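Local coordinates for uncharacterized protein Ta1441 (Thermoplasma acidophilum, PDB 3GAA), which is of unknown function but belongs to the PAC2 family and may act as a proteasome assembly chaperone, at residues E126-N131 with S184-T189. Sequence-based numbering, arbitrary orientation.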
loop_
_atom_site.group_PDB
_atom_site.type_symbol
_atom_site.label_atom_id
_atom_site.label_comp_id
_atom_site.label_asym_id
_atom_site.label_seq_id
_atom_site.Cartn_x
_atom_site.Cartn_y
_atom_site.Cartn_z
ATOM N N GLU A 126 26.124 26.303 -18.893
ATOM C CA GLU A 126 25.520 26.436 -20.195
ATOM C C GLU A 126 26.032 27.522 -21.110
ATOM O O GLU A 126 26.756 28.412 -20.726
ATOM C CB GLU A 126 23.987 26.439 -20.103
ATOM C CG GLU A 126 23.358 27.440 -19.187
ATOM C CD GLU A 126 21.927 27.046 -18.802
ATOM O OE1 GLU A 126 21.005 27.920 -18.719
ATOM O OE2 GLU A 126 21.730 25.836 -18.561
ATOM N N GLY A 127 25.657 27.372 -22.369
ATOM C CA GLY A 127 25.880 28.388 -23.397
ATOM C C GLY A 127 24.589 29.049 -23.872
ATOM O O GLY A 127 23.508 28.477 -23.722
ATOM N N SER A 128 24.709 30.265 -24.397
ATOM C CA SER A 128 23.589 30.986 -25.036
ATOM C C SER A 128 23.979 31.230 -26.460
ATOM O O SER A 128 25.146 31.474 -26.726
ATOM C CB SER A 128 23.277 32.322 -24.343
ATOM O OG SER A 128 24.441 33.127 -24.162
ATOM N N PRO A 129 23.029 31.135 -27.391
ATOM C CA PRO A 129 23.556 31.134 -28.762
ATOM C C PRO A 129 23.948 32.507 -29.280
ATOM O O PRO A 129 23.295 33.490 -28.985
ATOM C CB PRO A 129 22.421 30.513 -29.575
ATOM C CG PRO A 129 21.586 29.759 -28.582
ATOM C CD PRO A 129 21.675 30.572 -27.331
ATOM N N ALA A 130 25.061 32.542 -29.995
ATOM C CA ALA A 130 25.579 33.743 -30.612
ATOM C C ALA A 130 26.056 33.369 -32.034
ATOM O O ALA A 130 25.671 32.328 -32.577
ATOM C CB ALA A 130 26.707 34.275 -29.778
ATOM N N ASN A 131 26.867 34.223 -32.652
ATOM C CA ASN A 131 27.713 33.798 -33.792
ATOM C C ASN A 131 28.948 34.668 -33.868
ATOM O O ASN A 131 28.836 35.842 -34.223
ATOM C CB ASN A 131 26.957 33.809 -35.108
ATOM C CG ASN A 131 25.943 34.921 -35.193
ATOM O OD1 ASN A 131 25.515 35.294 -36.290
ATOM N ND2 ASN A 131 25.540 35.451 -34.048
ATOM N N SER A 184 23.953 29.069 -11.882
ATOM C CA SER A 184 24.240 28.702 -13.230
ATOM C C SER A 184 25.255 29.693 -13.852
ATOM O O SER A 184 25.217 30.864 -13.539
ATOM C CB SER A 184 22.943 28.661 -14.019
ATOM O OG SER A 184 23.265 28.801 -15.386
ATOM N N PHE A 185 26.187 29.212 -14.680
ATOM C CA PHE A 185 26.984 30.108 -15.503
ATOM C C PHE A 185 26.558 29.923 -16.971
ATOM O O PHE A 185 26.334 28.790 -17.437
ATOM C CB PHE A 185 28.464 29.786 -15.358
ATOM C CG PHE A 185 29.041 30.072 -13.994
ATOM C CD1 PHE A 185 29.002 31.338 -13.455
ATOM C CD2 PHE A 185 29.666 29.100 -13.294
ATOM C CE1 PHE A 185 29.537 31.614 -12.266
ATOM C CE2 PHE A 185 30.216 29.378 -12.054
ATOM C CZ PHE A 185 30.133 30.630 -11.549
ATOM N N ILE A 186 26.409 31.040 -17.678
ATOM C CA ILE A 186 26.103 31.028 -19.092
ATOM C C ILE A 186 27.128 31.840 -19.891
ATOM O O ILE A 186 27.613 32.916 -19.485
ATOM C CB ILE A 186 24.705 31.569 -19.402
ATOM C CG1 ILE A 186 23.640 30.910 -18.504
ATOM C CG2 ILE A 186 24.373 31.259 -20.833
ATOM C CD1 ILE A 186 23.334 31.691 -17.195
ATOM N N THR A 187 27.480 31.306 -21.047
ATOM C CA THR A 187 28.474 31.966 -21.861
ATOM C C THR A 187 27.992 32.007 -23.313
ATOM O O THR A 187 27.443 31.071 -23.769
ATOM C CB THR A 187 29.827 31.275 -21.684
ATOM O OG1 THR A 187 30.853 32.197 -22.037
ATOM C CG2 THR A 187 29.941 30.024 -22.553
ATOM N N PRO A 188 28.160 33.125 -24.016
ATOM C CA PRO A 188 27.741 33.124 -25.406
ATOM C C PRO A 188 28.554 32.126 -26.204
ATOM O O PRO A 188 29.763 32.034 -26.038
ATOM C CB PRO A 188 28.059 34.540 -25.883
ATOM C CG PRO A 188 28.533 35.309 -24.709
ATOM C CD PRO A 188 28.915 34.344 -23.662
ATOM N N THR A 189 27.905 31.395 -27.082
ATOM C CA THR A 189 28.613 30.415 -27.875
ATOM C C THR A 189 28.105 30.369 -29.344
ATOM O O THR A 189 26.906 30.465 -29.610
ATOM C CB THR A 189 28.664 29.009 -27.106
ATOM O OG1 THR A 189 28.633 27.907 -28.025
ATOM C CG2 THR A 189 27.582 28.875 -26.097
#
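Glu-126 holds CG between its backbone N and carbonyl carbon (chi1 54°), while Ile-186 sets CG1 beside its own N (chi1 -49°), which brings Glu-126 CG to 3.5 Å from Ile-186 CG1. Beyond CG the glutamate is extended (chi2 -160°) and lies alongside the isoleucine side chain, both pointing the same way. Glutamate suits this place because its apolar CG can lie against the isoleucine while the carboxylate continues outward, OE1 still alongside CG1. On the same face, the other isoleucine branch, CG2, lies 3.8 Å from Ser-128 CB, and the OG of this small residue lies 3.5 Å from Pro-188 CA.

Beneath these side chains, strands 121-130 and 181-190 pair in parallel as neighbours within the mixed sheet of the PAC2 domain. Five backbone bonds alternate between the strands, from Glu-126 N to Phe-185 O (2.9 Å) through to Ala-130 N to Thr-189 O (2.8 Å). Pro-188, which has no N-H, falls where the amide would face away from 126-131, and its nitrogen costs this pairing no bond; its carbonyl accepts from Arg-137.

On the opposite face, the CG2 methyl of Thr-189 lies over Gly-127, which has no side chain there. Helices 39-51 and 196-210 pack against Thr-187 and Thr-189 here, and the buried Thr-187 hydroxyl is satisfied by Pro-138 O.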